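Local coordinates for type I modular polyketide synthase (PDB 6IYR), which probably loads a malonyl-type extender unit from its coenzyme A thioester for salinomycin chain elongation, as the acyltransferase domain of module 8, at residues A[127-132]-A[211-217]. Residues are numbered along the deposited sequence; the frame is centred on the assembly and turned at random.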
loop_
_atom_site.group_PDB
_atom_site.type_symbol
_atom_site.label_atom_id
_atom_site.label_comp_id
_atom_site.label_asym_id
_atom_site.label_seq_id
_atom_site.Cartn_x
_atom_site.Cartn_y
_atom_site.Cartn_z
ATOM N N ARG A 127 -3.282 6.415 14.909
ATOM C CA ARG A 127 -3.488 4.987 14.912
ATOM C C ARG A 127 -3.535 4.471 13.496
ATOM O O ARG A 127 -4.569 4.048 12.987
ATOM C CB ARG A 127 -4.731 4.662 15.689
ATOM C CG ARG A 127 -4.553 5.113 17.122
ATOM C CD ARG A 127 -5.421 4.299 18.038
ATOM N NE ARG A 127 -6.782 4.757 17.877
ATOM C CZ ARG A 127 -7.824 3.973 17.681
ATOM N NH1 ARG A 127 -9.021 4.524 17.579
ATOM N NH2 ARG A 127 -7.687 2.659 17.664
ATOM N N THR A 128 -2.378 4.470 12.869
ATOM C CA THR A 128 -2.384 4.388 11.432
ATOM C C THR A 128 -2.443 2.937 10.926
ATOM O O THR A 128 -1.759 2.044 11.433
ATOM C CB THR A 128 -1.335 5.326 10.789
ATOM O OG1 THR A 128 -0.717 4.742 9.633
ATOM C CG2 THR A 128 -0.341 5.786 11.777
ATOM N N VAL A 129 -3.339 2.711 9.967
ATOM C CA VAL A 129 -3.514 1.398 9.385
ATOM C C VAL A 129 -2.632 1.218 8.160
ATOM O O VAL A 129 -2.642 2.071 7.241
ATOM C CB VAL A 129 -4.965 1.200 8.968
ATOM C CG1 VAL A 129 -5.109 -0.147 8.302
ATOM C CG2 VAL A 129 -5.875 1.325 10.161
ATOM N N PHE A 130 -1.815 0.175 8.151
ATOM C CA PHE A 130 -1.079 -0.184 6.926
ATOM C C PHE A 130 -1.912 -1.147 6.021
ATOM O O PHE A 130 -2.352 -2.218 6.468
ATOM C CB PHE A 130 0.275 -0.832 7.227
ATOM C CG PHE A 130 1.346 0.123 7.754
ATOM C CD1 PHE A 130 1.042 1.433 8.120
ATOM C CD2 PHE A 130 2.609 -0.367 8.055
ATOM C CE1 PHE A 130 2.017 2.255 8.656
ATOM C CE2 PHE A 130 3.591 0.443 8.640
ATOM C CZ PHE A 130 3.282 1.754 8.939
ATOM N N VAL A 131 -2.005 -0.797 4.737
ATOM C CA VAL A 131 -2.758 -1.571 3.736
ATOM C C VAL A 131 -1.834 -2.247 2.729
ATOM O O VAL A 131 -0.924 -1.617 2.186
ATOM C CB VAL A 131 -3.736 -0.672 2.979
ATOM C CG1 VAL A 131 -4.481 -1.480 1.918
ATOM C CG2 VAL A 131 -4.725 -0.056 3.942
ATOM N N PHE A 132 -1.993 -3.554 2.539
ATOM C CA PHE A 132 -1.113 -4.296 1.662
ATOM C C PHE A 132 -1.949 -4.903 0.526
ATOM O O PHE A 132 -2.706 -5.849 0.746
ATOM C CB PHE A 132 -0.412 -5.411 2.437
ATOM C CG PHE A 132 0.533 -4.911 3.500
ATOM C CD1 PHE A 132 0.055 -4.550 4.758
ATOM C CD2 PHE A 132 1.872 -4.703 3.208
ATOM C CE1 PHE A 132 0.919 -4.083 5.730
ATOM C CE2 PHE A 132 2.767 -4.311 4.213
ATOM C CZ PHE A 132 2.286 -4.000 5.468
ATOM N N VAL A 211 6.520 5.811 11.915
ATOM C CA VAL A 211 5.108 5.514 11.761
ATOM C C VAL A 211 4.875 4.040 12.059
ATOM O O VAL A 211 5.047 3.194 11.202
ATOM C CB VAL A 211 4.604 5.841 10.345
ATOM C CG1 VAL A 211 3.109 5.578 10.273
ATOM C CG2 VAL A 211 4.883 7.287 10.036
ATOM N N ALA A 212 4.510 3.739 13.294
ATOM C CA ALA A 212 4.311 2.364 13.705
ATOM C C ALA A 212 2.852 1.968 13.413
ATOM O O ALA A 212 1.929 2.756 13.597
ATOM C CB ALA A 212 4.642 2.216 15.182
ATOM N N PRO A 213 2.643 0.807 12.810
ATOM C CA PRO A 213 1.233 0.565 12.521
ATOM C C PRO A 213 0.424 0.258 13.764
ATOM O O PRO A 213 0.809 -0.596 14.530
ATOM C CB PRO A 213 1.251 -0.643 11.564
ATOM C CG PRO A 213 2.668 -1.152 11.535
ATOM C CD PRO A 213 3.524 -0.312 12.438
ATOM N N ALA A 214 -0.802 0.757 13.815
ATOM C CA ALA A 214 -1.770 0.307 14.809
ATOM C C ALA A 214 -2.524 -0.940 14.368
ATOM O O ALA A 214 -3.130 -1.642 15.192
ATOM C CB ALA A 214 -2.767 1.402 15.106
ATOM N N ALA A 215 -2.535 -1.176 13.064
ATOM C CA ALA A 215 -3.093 -2.405 12.515
ATOM C C ALA A 215 -2.676 -2.565 11.053
ATOM O O ALA A 215 -2.260 -1.589 10.407
ATOM C CB ALA A 215 -4.615 -2.401 12.641
ATOM N N VAL A 216 -2.690 -3.816 10.596
ATOM C CA VAL A 216 -2.458 -4.168 9.201
ATOM C C VAL A 216 -3.658 -4.887 8.573
ATOM O O VAL A 216 -4.440 -5.615 9.214
ATOM C CB VAL A 216 -1.185 -5.000 8.978
ATOM C CG1 VAL A 216 0.055 -4.289 9.559
ATOM C CG2 VAL A 216 -1.336 -6.389 9.598
ATOM N N ILE A 217 -3.848 -4.601 7.303
ATOM C CA ILE A 217 -4.856 -5.264 6.516
ATOM C C ILE A 217 -4.236 -5.614 5.179
ATOM O O ILE A 217 -3.449 -4.875 4.626
ATOM C CB ILE A 217 -6.182 -4.505 6.361
ATOM C CG1 ILE A 217 -5.974 -3.137 5.746
ATOM C CG2 ILE A 217 -6.920 -4.425 7.679
ATOM C CD1 ILE A 217 -7.283 -2.448 5.479
#
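Phe130 and Ile217 share a backbone hydrogen bond within a parallel beta pairing, that of strands 129-132 and 215-217 in the four-stranded parallel sheet of the acyltransferase fold. Their axes run 4.7 Å apart at 19°, and Val129, Phe130 and Val131 stand opposite Ala215, Val216 and Ile217. Phe130 uses both backbone polar atoms: its N donates to Ala215 O and its O accepts from Ile217 N, each at 2.9 Å. Phe132 N then takes Ile217 O, while one step earlier along both segments Ala214 N donates to Thr128 O.

Side chains divide between the two faces. On one, Pro213 lies over the Phe130 ring, its CB 3.7 Å from the ring centroid and 9° off the normal, a CH-pi contact; Pro213 CG comes within 3.4 Å of Phe130 CE2. At the ring's edge Val211 O approaches Phe130 CZ at 3.2 Å, and Val211 CG1 meets CE1. Val211 CG1 also touches Thr128 CG2, beside a buried Thr128 OG1 that has no polar partner in the model. The Phe130 torsion (chi1 -73°) sets CG anti to the carbonyl carbon and beside the backbone N, which leans the ring toward Val211 and Pro213. Farther along, Phe132 CE1 meets Val216 CG1 at 3.9 Å. On the other face Val131 and Ile217 lie side by side, Val131 CG2 being 3.8 Å from Ile217 CG1.

Helix 188-208 and helix 222-230 pack against the Phe132 side, whereas helix 379-388 covers Val129, Val131 and Ile217. Strand 129-132 is interior, bonded beyond to strand 393-396; strand 215-218 is outermost and ends at Gly218, first glycine of a GxSxG sequence running through Ser220 to Gly222, consistent with the nucleophile elbow of acyltransferases.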